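Local coordinates for D-threo-3-hydroxyaspartate dehydratase (Delftia, PDB 3WQF) that uses pyridoxal 5'-phosphate and a divalent metal ion to turn D-threo-3-hydroxyaspartate into oxaloacetate and ammonium, and also dehydrates L-threo- and L-erythro-3-hydroxyaspartate and D-serine, at the interface of chains A and B. Coordinates in Å, arbitrary orientation; residue numbers count along the deposited sequence, not the author numbering. Chains: chain A/B, D-threo-3-hydroxyaspartate dehydratase.

Contact 1: the interface of chains A and B. Residues chain A 275, 285, 330-331; chain B 95-96, 98, 101, 152.
A:Ile275, on strand 268-278, pushes its side chain against the loop holding B:Val95 and B:Ser96. In this fold-type III enzyme of the DSD1 family, a beta-rich region of one copy here meets loops of the alanine racemase-like barrel of the other. The apolar packing is closest where methyl CD1 of A:Ile275 comes to 3.6 Å from methyl CG1 of B:Val95, the two side chains crossing at a slant. CG1 of the isoleucine sits between its own backbone N and carbonyl carbon (chi1 61°), and the chain runs on straight to carry CD1 to the valine, with the carbonyl O of B:Ser96 3.8 Å from the same methyl. Trimming A:Ile275 to an alanine would probably open a gap under B:Val95 and leave its CG1 methyl without this apolar mate. B:Val95 divides its branches: CG1 faces the isoleucine, while CG2 reaches the CB of A:Glu330 at 4.1 Å. Towards B:Ala98 and B:Arg101 the contact thins out, and the arginine buries hardly any surface. The other flank is watered. One water lies in the ring plane at the edge of A:His331, 2.8 Å from its NE2, and also 2.8 Å from the backbone N of B:Ser96, joining imidazole to loop. A second water links the hydroxyl OG of B:Ser96, at 2.6 Å, to the carbonyl O of A:Ile275, at 3.2 Å. B:Ser152 borders this wet side, its OG 3.5 Å from CD2 of A:His331 and only weakly placed for either water. Methyl CG2 of A:Ile285 meets the imidazole edge in the ring plane, backing the histidine from within its own chain.

Contact 2: the interface of chains A and B. Residues chain A 290-291, 329, 368, 388; chain B 53, 56, 363-364, 367-368.
Helix 362-367 of chain B and the cofactor-lysine segment around B:Lys53 probably form part of the wall of the fold-type III active site, and A:Gln329, A:Trp290 and A:Met291 of the other copy press against it. B:Lys53 is the residue inferred to carry pyridoxal phosphate as a Schiff base, and B:Cys363 is probably a metal ligand of the family, here in the metal-free form. A:Gln329 lies alongside B:Lys53, the two side chains running in opposite directions. Its CG is anti to the backbone N (chi1 -170°) and the chain continues extended, bringing the amide over the lysine methylenes, with CD 3.7 Å from CD of B:Lys53. The amide nitrogen NE2 makes a weak hydrogen bond of 3.3 Å to the backbone O of B:Lys53 and also meets a water that touches the amine NZ of B:Lys56. The amide oxygen OE1 turns to B:Cys363, 3.4 Å from its CB. The indole of A:Trp290 has A:Gln329 CA over one face near the rim, and its outer corner atom CH2 comes to 3.5 Å from CA of B:Ala364. One turn along the helix, the sulfur SD of A:Met291 sits 3.5 Å from the methyl CB of B:Ala367. The helix end is gripped again by A:His388, whose NE2 gives a hydrogen bond of 3.2 Å to the backbone O of B:Ala367, bent to 139° at the hydrogen and lying near the imidazole plane. The two Gln368 copies meet at the two-fold axis with amide planes 8° apart. OE1 of A:Gln368 and OE1 of B:Gln368 approach to 3.2 Å, oxygen to oxygen and not as a bond. Amide NE2 of A:Gln368 is tied within its own chain by a 2.9 Å hydrogen bond to the carbonyl O of A:Met291, which lies in the amide plane.

Contact 1: the interface of chains A and B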
ATOM      1  N   ILE A 275     -12.266 -16.976  -6.825  1.00 19.97           N
ATOM      2  CA  ILE A 275     -12.720 -16.650  -8.186  1.00 20.08           C
ATOM      3  C   ILE A 275     -12.244 -17.621  -9.289  1.00 20.59           C
ATOM      4  O   ILE A 275     -12.596 -17.458 -10.464  1.00 20.83           O
ATOM      5  CB  ILE A 275     -12.400 -15.195  -8.541  1.00 20.22           C
ATOM      6  CG1 ILE A 275     -10.896 -14.910  -8.513  1.00 20.54           C
ATOM      7  CG2 ILE A 275     -13.056 -14.205  -7.549  1.00 20.22           C
ATOM      8  CD1 ILE A 275     -10.643 -13.435  -8.937  1.00 20.16           C
ATOM      9  N   ILE A 285      -7.545 -19.184  -6.605  1.00 20.60           N
ATOM     10  CA  ILE A 285      -7.360 -17.758  -6.896  1.00 20.44           C
ATOM     11  C   ILE A 285      -8.430 -17.018  -6.132  1.00 20.15           C
ATOM     12  O   ILE A 285      -9.629 -17.352  -6.290  1.00 19.06           O
ATOM     13  CB  ILE A 285      -7.560 -17.444  -8.386  1.00 20.75           C
ATOM     14  CG1 ILE A 285      -6.788 -18.382  -9.286  1.00 22.21           C
ATOM     15  CG2 ILE A 285      -7.118 -16.011  -8.706  1.00 20.19           C
ATOM     16  CD1 ILE A 285      -5.348 -18.566  -8.840  1.00 23.12           C
ATOM     17  N   GLU A 330      -4.770  -7.550  -8.285  1.00 27.88           N
ATOM     18  CA  GLU A 330      -6.126  -7.851  -7.842  1.00 29.97           C
ATOM     19  C   GLU A 330      -6.499  -9.326  -7.673  1.00 30.84           C
ATOM     20  O   GLU A 330      -7.691  -9.555  -7.412  1.00 33.06           O
ATOM     21  CB  GLU A 330      -7.193  -7.117  -8.720  1.00 31.50           C
ATOM     22  CG  GLU A 330      -7.429  -5.596  -8.426  1.00 32.79           C
ATOM     23  CD  GLU A 330      -7.832  -5.164  -6.983  1.00 36.43           C
ATOM     24  OE1 GLU A 330      -8.481  -5.909  -6.140  1.00 39.48           O
ATOM     25  OE2 GLU A 330      -7.519  -3.988  -6.660  1.00 34.94           O
ATOM     26  N   HIS A 331      -5.535 -10.261  -7.846  1.00 26.67           N
ATOM     27  CA  HIS A 331      -5.670 -11.716  -7.553  1.00 26.59           C
ATOM     28  C   HIS A 331      -4.671 -12.169  -6.527  1.00 24.13           C
ATOM     29  O   HIS A 331      -3.482 -11.885  -6.661  1.00 24.50           O
ATOM     30  CB  HIS A 331      -5.187 -12.609  -8.723  1.00 27.68           C
ATOM     31  CG  HIS A 331      -5.697 -12.242  -9.999  1.00 32.36           C
ATOM     32  ND1 HIS A 331      -5.460 -11.012 -10.551  1.00 37.32           N
ATOM     33  CD2 HIS A 331      -6.450 -12.957 -10.911  1.00 36.15           C
ATOM     34  CE1 HIS A 331      -6.078 -10.932 -11.732  1.00 39.20           C
ATOM     35  NE2 HIS A 331      -6.689 -12.131 -11.965  1.00 40.26           N
TER
ATOM     36  N   VAL B  95     -10.834  -9.241 -14.513  1.00 22.95           N
ATOM     37  CA  VAL B  95     -10.486 -10.165 -13.418  1.00 22.64           C
ATOM     38  C   VAL B  95     -11.601 -11.223 -13.453  1.00 24.30           C
ATOM     39  O   VAL B  95     -12.788 -10.833 -13.633  1.00 25.68           O
ATOM     40  CB  VAL B  95     -10.529  -9.407 -12.018  1.00 23.81           C
ATOM     41  CG1 VAL B  95     -10.237 -10.371 -10.859  1.00 21.98           C
ATOM     42  CG2 VAL B  95      -9.513  -8.267 -11.947  1.00 22.68           C
ATOM     43  N   SER B  96     -11.304 -12.541 -13.316  1.00 24.89           N
ATOM     44  CA  SER B  96     -12.406 -13.525 -13.454  1.00 25.40           C
ATOM     45  C   SER B  96     -13.569 -13.235 -12.573  1.00 24.99           C
ATOM     46  O   SER B  96     -13.429 -12.878 -11.408  1.00 24.97           O
ATOM     47  CB  SER B  96     -12.065 -15.065 -13.356  1.00 28.57           C
ATOM     48  OG  SER B  96     -10.741 -15.283 -13.008  1.00 31.80           O
ATOM     49  N   ALA B  98     -16.616 -13.069 -10.335  1.00 25.35           N
ATOM     50  CA  ALA B  98     -17.281 -13.659  -9.195  1.00 26.87           C
ATOM     51  C   ALA B  98     -18.791 -13.595  -9.370  1.00 28.92           C
ATOM     52  O   ALA B  98     -19.341 -12.486  -9.604  1.00 30.89           O
ATOM     53  CB  ALA B  98     -16.905 -12.933  -7.907  1.00 24.67           C
ATOM     54  N   ARG B 101     -20.966 -10.881  -7.883  1.00 27.23           N
ATOM     55  CA  ARG B 101     -20.859  -9.517  -8.447  1.00 28.46           C
ATOM     56  C   ARG B 101     -21.791  -9.314  -9.611  1.00 28.83           C
ATOM     57  O   ARG B 101     -21.798  -8.237 -10.195  1.00 29.62           O
ATOM     58  CB  ARG B 101     -19.431  -9.113  -8.833  1.00 27.45           C
ATOM     59  CG  ARG B 101     -18.683  -8.596  -7.624  1.00 28.75           C
ATOM     60  CD  ARG B 101     -17.306  -8.080  -7.954  1.00 29.38           C
ATOM     61  NE  ARG B 101     -16.251  -9.093  -7.981  1.00 30.46           N
ATOM     62  CZ  ARG B 101     -15.503  -9.474  -6.916  1.00 31.00           C
ATOM     63  NH1 ARG B 101     -15.711  -8.953  -5.683  1.00 29.90           N
ATOM     64  NH2 ARG B 101     -14.542 -10.403  -7.097  1.00 27.65           N
ATOM     65  N   SER B 152      -4.415 -16.805 -13.527  1.00 42.65           N
ATOM     66  CA  SER B 152      -5.583 -17.417 -14.070  1.00 43.25           C
ATOM     67  C   SER B 152      -5.379 -17.895 -15.544  1.00 39.40           C
ATOM     68  O   SER B 152      -4.377 -17.599 -16.178  1.00 33.91           O
ATOM     69  CB  SER B 152      -6.741 -16.421 -14.033  1.00 47.02           C
ATOM     70  OG  SER B 152      -6.913 -15.865 -12.733  1.00 51.56           O
TER
HETATM   71  O   HOH W   1      -9.789 -17.531 -11.990  1.00 27.68           O
HETATM   72  O   HOH W   2      -8.622 -13.182 -13.675  1.00 29.46           O

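Contact 2: the interface of chains A and B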
ATOM      1  N   TRP A 290      -2.335  -7.997  -3.948  1.00 22.71           N
ATOM      2  CA  TRP A 290      -1.566  -7.024  -3.155  1.00 23.40           C
ATOM      3  C   TRP A 290      -2.242  -5.677  -3.025  1.00 24.72           C
ATOM      4  O   TRP A 290      -2.058  -4.960  -2.021  1.00 26.02           O
ATOM      5  CB  TRP A 290      -0.082  -6.967  -3.568  1.00 25.87           C
ATOM      6  CG  TRP A 290       0.179  -6.419  -4.943  1.00 25.99           C
ATOM      7  CD1 TRP A 290       0.623  -7.102  -6.065  1.00 27.62           C
ATOM      8  CD2 TRP A 290       0.053  -5.034  -5.350  1.00 28.04           C
ATOM      9  NE1 TRP A 290       0.732  -6.258  -7.146  1.00 31.42           N
ATOM     10  CE2 TRP A 290       0.434  -4.978  -6.761  1.00 30.24           C
ATOM     11  CE3 TRP A 290      -0.298  -3.838  -4.693  1.00 28.37           C
ATOM     12  CZ2 TRP A 290       0.393  -3.792  -7.488  1.00 30.36           C
ATOM     13  CZ3 TRP A 290      -0.305  -2.645  -5.450  1.00 28.56           C
ATOM     14  CH2 TRP A 290       0.020  -2.634  -6.805  1.00 29.57           C
ATOM     15  N   MET A 291      -3.148  -5.316  -3.923  1.00 25.67           N
ATOM     16  CA  MET A 291      -3.951  -4.107  -3.597  1.00 26.06           C
ATOM     17  C   MET A 291      -4.797  -4.255  -2.326  1.00 26.55           C
ATOM     18  O   MET A 291      -5.049  -3.276  -1.607  1.00 28.19           O
ATOM     19  CB  MET A 291      -4.835  -3.705  -4.730  1.00 26.26           C
ATOM     20  CG  MET A 291      -5.405  -2.306  -4.524  1.00 28.68           C
ATOM     21  SD  MET A 291      -4.185  -0.938  -4.588  1.00 32.07           S
ATOM     22  CE  MET A 291      -3.733  -0.992  -6.330  1.00 26.76           C
ATOM     23  N   GLN A 329      -1.861  -7.629  -8.534  1.00 26.34           N
ATOM     24  CA  GLN A 329      -2.596  -6.462  -8.011  1.00 28.07           C
ATOM     25  C   GLN A 329      -3.989  -6.833  -7.482  1.00 25.74           C
ATOM     26  O   GLN A 329      -4.353  -6.476  -6.359  1.00 25.62           O
ATOM     27  CB  GLN A 329      -2.700  -5.345  -9.055  1.00 28.05           C
ATOM     28  CG  GLN A 329      -3.234  -4.048  -8.443  1.00 29.20           C
ATOM     29  CD  GLN A 329      -2.792  -2.879  -9.320  1.00 32.07           C
ATOM     30  OE1 GLN A 329      -1.754  -3.005  -9.978  1.00 32.68           O
ATOM     31  NE2 GLN A 329      -3.581  -1.779  -9.385  1.00 31.33           N
ATOM     32  N   GLN A 368      -4.919  -0.048   2.799  1.00 22.60           N
ATOM     33  CA  GLN A 368      -5.418  -0.284   1.425  1.00 23.27           C
ATOM     34  C   GLN A 368      -6.941  -0.021   1.320  1.00 24.01           C
ATOM     35  O   GLN A 368      -7.496  -0.033   0.239  1.00 23.41           O
ATOM     36  CB  GLN A 368      -5.103  -1.722   0.963  1.00 22.87           C
ATOM     37  CG  GLN A 368      -3.601  -2.053   0.865  1.00 26.52           C
ATOM     38  CD  GLN A 368      -2.827  -1.106  -0.063  1.00 29.04           C
ATOM     39  OE1 GLN A 368      -2.006  -0.333   0.398  1.00 34.73           O
ATOM     40  NE2 GLN A 368      -3.101  -1.153  -1.367  1.00 26.89           N
ATOM     41  N   HIS A 388      -7.262   8.177   4.611  1.00 40.57           N
ATOM     42  CA  HIS A 388      -6.321   7.838   3.525  1.00 44.17           C
ATOM     43  C   HIS A 388      -5.568   9.104   3.177  1.00 43.24           C
ATOM     44  O   HIS A 388      -6.184  10.164   3.123  1.00 44.47           O
ATOM     45  CB  HIS A 388      -7.130   7.286   2.323  1.00 42.44           C
ATOM     46  CG  HIS A 388      -6.289   6.816   1.161  1.00 44.06           C
ATOM     47  ND1 HIS A 388      -6.517   7.236  -0.117  1.00 47.23           N
ATOM     48  CD2 HIS A 388      -5.187   5.944   1.103  1.00 43.01           C
ATOM     49  CE1 HIS A 388      -5.607   6.661  -0.954  1.00 47.59           C
ATOM     50  NE2 HIS A 388      -4.799   5.858  -0.208  1.00 46.25           N
TER
ATOM     51  N   LYS B  53      -5.882   0.851 -14.098  1.00 38.03           N
ATOM     52  CA  LYS B  53      -5.513   0.473 -12.741  1.00 38.51           C
ATOM     53  C   LYS B  53      -4.217   1.081 -12.216  1.00 40.58           C
ATOM     54  O   LYS B  53      -4.002   1.142 -10.969  1.00 41.59           O
ATOM     55  CB  LYS B  53      -5.439  -1.048 -12.618  1.00 36.64           C
ATOM     56  CG  LYS B  53      -4.110  -1.674 -13.018  1.00 37.27           C
ATOM     57  CD  LYS B  53      -4.174  -3.191 -12.769  1.00 37.37           C
ATOM     58  CE  LYS B  53      -2.851  -3.802 -13.172  1.00 38.79           C
ATOM     59  NZ  LYS B  53      -3.007  -4.973 -14.057  1.00 38.31           N
ATOM     60  N   LYS B  56      -6.118   5.016 -12.028  1.00 36.45           N
ATOM     61  CA  LYS B  56      -7.497   5.195 -11.536  1.00 37.01           C
ATOM     62  C   LYS B  56      -7.918   6.659 -11.630  1.00 38.85           C
ATOM     63  O   LYS B  56      -8.674   7.167 -10.799  1.00 37.78           O
ATOM     64  CB  LYS B  56      -7.677   4.587 -10.142  1.00 35.81           C
ATOM     65  CG  LYS B  56      -7.147   3.148 -10.093  1.00 35.77           C
ATOM     66  CD  LYS B  56      -7.743   2.305  -8.965  1.00 36.43           C
ATOM     67  CE  LYS B  56      -7.096   0.906  -8.898  1.00 34.78           C
ATOM     68  NZ  LYS B  56      -7.868   0.082  -7.886  1.00 35.88           N
ATOM     69  N   CYS B 363       2.043   1.481 -10.057  1.00 38.98           N
ATOM     70  CA  CYS B 363       0.710   0.973  -9.646  1.00 39.40           C
ATOM     71  C   CYS B 363       0.602   0.894  -8.098  1.00 39.39           C
ATOM     72  O   CYS B 363      -0.402   1.335  -7.518  1.00 38.58           O
ATOM     73  CB  CYS B 363       0.363  -0.390 -10.305  1.00 39.46           C
ATOM     74  SG  CYS B 363       0.771  -0.459 -12.100  1.00 46.60           S
ATOM     75  N   ALA B 364       1.635   0.369  -7.437  1.00 38.11           N
ATOM     76  CA  ALA B 364       1.632   0.338  -5.963  1.00 38.44           C
ATOM     77  C   ALA B 364       1.788   1.755  -5.372  1.00 38.62           C
ATOM     78  O   ALA B 364       1.007   2.125  -4.475  1.00 38.59           O
ATOM     79  CB  ALA B 364       2.666  -0.625  -5.393  1.00 37.77           C
ATOM     80  N   ALA B 367      -1.519   4.303  -5.748  1.00 34.50           N
ATOM     81  CA  ALA B 367      -2.569   3.806  -4.817  1.00 35.93           C
ATOM     82  C   ALA B 367      -2.391   4.253  -3.345  1.00 36.79           C
ATOM     83  O   ALA B 367      -3.373   4.236  -2.582  1.00 35.81           O
ATOM     84  CB  ALA B 367      -2.744   2.269  -4.881  1.00 33.52           C
ATOM     85  N   GLN B 368      -1.170   4.644  -2.931  1.00 37.89           N
ATOM     86  CA  GLN B 368      -1.044   5.335  -1.595  1.00 39.36           C
ATOM     87  C   GLN B 368      -1.665   6.748  -1.562  1.00 41.30           C
ATOM     88  O   GLN B 368      -1.913   7.299  -0.452  1.00 42.17           O
ATOM     89  CB  GLN B 368       0.411   5.395  -1.105  1.00 40.18           C
ATOM     90  CG  GLN B 368       1.105   4.041  -0.975  1.00 41.30           C
ATOM     91  CD  GLN B 368       0.311   3.031  -0.174  1.00 41.18           C
ATOM     92  OE1 GLN B 368      -0.408   2.197  -0.760  1.00 43.49           O
ATOM     93  NE2 GLN B 368       0.370   3.130   1.162  1.00 39.81           N
TER
HETATM   94  O   HOH W   3      -6.425  -2.408  -8.390  1.00 32.57           O

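About 16 Å separates the C-alpha centres of contact 1 and contact 2. They share no residue but are joined along the chain: A:Gln329 of contact 2 runs straight into A:Glu330 and A:His331 of contact 1, and strand 283-286 leads to helix 290-293. One stretch of chain A therefore touches the barrel loops of chain B at contact 1 and its cofactor-lysine region at contact 2. Two-fold symmetry repeats both, and in this pair each copy may help to close the other's active site. The protein is a monomer, however, so the pairing may belong to the crystal.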